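Local atomic coordinates of probable hydrolase (Pseudomonas aeruginosa, PDB entry 3OM8), a protein that probably acts as a hydrolase of the alpha/beta hydrolase fold, perhaps as a 3-oxoadipate enol-lactonase. Residues B[15-20]-B[65-70]. Residues are numbered along the deposited sequence; the frame is centred on the assembly and turned at random.
Sequences ASLAYR and GASSVP
Ser16 and Ser68 grip each other twice. The Ser16 amide gives a nearly straight hydrogen bond, N-H...OG angle 176°, to the Ser68 hydroxyl, N to OG 2.7 Å. In return, Ser68 N donates to Ser16 O at 2.8 Å. With chi1 at 63°, Ser68 OG sits between its own backbone N and carbonyl carbon, and there it takes the place that a main-chain carbonyl would fill in a regular antiparallel pair. Two residues further along the strand, the Ala18 amide is likewise taken by a hydroxyl, Ser67 OG, N to OG 2.7 Å. Ser67 is buried, and its hydroxyl is also hydrogen-bonded to Asp60 O, so one side-chain oxygen joins the strand to Asp60, just beyond strand 55-59. Leu17 CD2 lies in van der Waals contact with this hydroxyl, 3.7 Å from Ser67 OG.

Two apolar contacts flank these bonds. The Ala18 methyl meets Ala66 CB at 3.5 Å, and Ala15 CB touches Pro70 CG at 3.8 Å.

The touching parts of the two segments run nearly antiparallel, 164° apart, yet 65-70 forms no regular strand. Strand 16-22 already pairs with 55-59; after an excursion, the chain beyond 55-59 returns beside the start of 16-22 and carries on in the same direction, with serine hydroxyls prolonging the pairing. The arrangement belongs to the N-terminal antiparallel part of the alpha/beta hydrolase sheet, where 16-22 lies between 7-10 and 55-59.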
# COMPACT_ATOMS: atom_id res chain seq x y z
N ALA B 15 -0.98 15.33 -36.99
CA ALA B 15 -2.18 14.69 -36.47
C ALA B 15 -3.06 15.75 -35.83
O ALA B 15 -2.64 16.90 -35.70
CB ALA B 15 -1.82 13.61 -35.48
N SER B 16 -4.28 15.39 -35.47
CA SER B 16 -5.18 16.31 -34.78
C SER B 16 -5.60 15.69 -33.44
O SER B 16 -6.13 14.58 -33.41
CB SER B 16 -6.41 16.59 -35.64
OG SER B 16 -7.30 17.50 -35.01
N LEU B 17 -5.34 16.41 -32.35
CA LEU B 17 -5.71 15.95 -31.00
C LEU B 17 -6.91 16.71 -30.45
O LEU B 17 -6.91 17.94 -30.42
CB LEU B 17 -4.54 16.10 -30.03
CG LEU B 17 -3.29 15.27 -30.34
CD1 LEU B 17 -2.23 15.52 -29.29
CD2 LEU B 17 -3.64 13.80 -30.42
N ALA B 18 -7.93 15.98 -30.04
CA ALA B 18 -9.12 16.59 -29.47
C ALA B 18 -8.90 16.81 -27.98
O ALA B 18 -8.40 15.93 -27.29
CB ALA B 18 -10.32 15.71 -29.69
N TYR B 19 -9.27 17.98 -27.48
CA TYR B 19 -9.12 18.26 -26.06
C TYR B 19 -10.18 19.23 -25.55
O TYR B 19 -10.85 19.90 -26.34
CB TYR B 19 -7.71 18.79 -25.77
CG TYR B 19 -7.43 20.18 -26.29
CD1 TYR B 19 -7.48 21.28 -25.44
CD2 TYR B 19 -7.10 20.40 -27.61
CE1 TYR B 19 -7.22 22.56 -25.90
CE2 TYR B 19 -6.83 21.67 -28.08
CZ TYR B 19 -6.89 22.75 -27.23
OH TYR B 19 -6.62 24.02 -27.70
N ARG B 20 -10.35 19.28 -24.22
CA ARG B 20 -11.23 20.25 -23.59
C ARG B 20 -10.78 20.62 -22.17
O ARG B 20 -10.19 19.81 -21.46
CB ARG B 20 -12.70 19.79 -23.58
CG ARG B 20 -13.03 18.64 -22.64
CD ARG B 20 -14.53 18.34 -22.64
NE ARG B 20 -15.27 19.21 -21.74
CZ ARG B 20 -15.84 20.37 -22.08
NH1 ARG B 20 -15.76 20.81 -23.33
NH2 ARG B 20 -16.50 21.08 -21.17
N GLY B 65 -10.56 7.97 -29.65
CA GLY B 65 -11.74 8.80 -29.55
C GLY B 65 -11.92 9.87 -30.61
O GLY B 65 -12.13 9.56 -31.78
N ALA B 66 -11.83 11.12 -30.20
CA ALA B 66 -12.14 12.24 -31.09
C ALA B 66 -10.88 12.79 -31.72
O ALA B 66 -10.94 13.77 -32.46
CB ALA B 66 -12.86 13.34 -30.33
N SER B 67 -9.75 12.19 -31.41
CA SER B 67 -8.51 12.55 -32.07
C SER B 67 -8.34 11.76 -33.37
O SER B 67 -9.05 10.77 -33.60
CB SER B 67 -7.32 12.33 -31.13
OG SER B 67 -7.30 13.32 -30.11
N SER B 68 -7.41 12.18 -34.22
CA SER B 68 -7.16 11.50 -35.49
C SER B 68 -6.29 10.28 -35.23
O SER B 68 -5.74 10.13 -34.15
CB SER B 68 -6.52 12.44 -36.51
OG SER B 68 -5.24 12.89 -36.09
N VAL B 69 -6.15 9.41 -36.23
CA VAL B 69 -5.50 8.12 -36.03
C VAL B 69 -4.34 7.92 -36.98
O VAL B 69 -4.51 7.35 -38.06
CB VAL B 69 -6.50 6.96 -36.24
CG1 VAL B 69 -5.83 5.63 -35.94
CG2 VAL B 69 -7.77 7.15 -35.40
N PRO B 70 -3.14 8.37 -36.60
CA PRO B 70 -1.96 8.02 -37.40
C PRO B 70 -1.75 6.50 -37.41
O PRO B 70 -2.27 5.81 -36.54
CB PRO B 70 -0.81 8.72 -36.67
CG PRO B 70 -1.47 9.85 -35.90
CD PRO B 70 -2.81 9.30 -35.50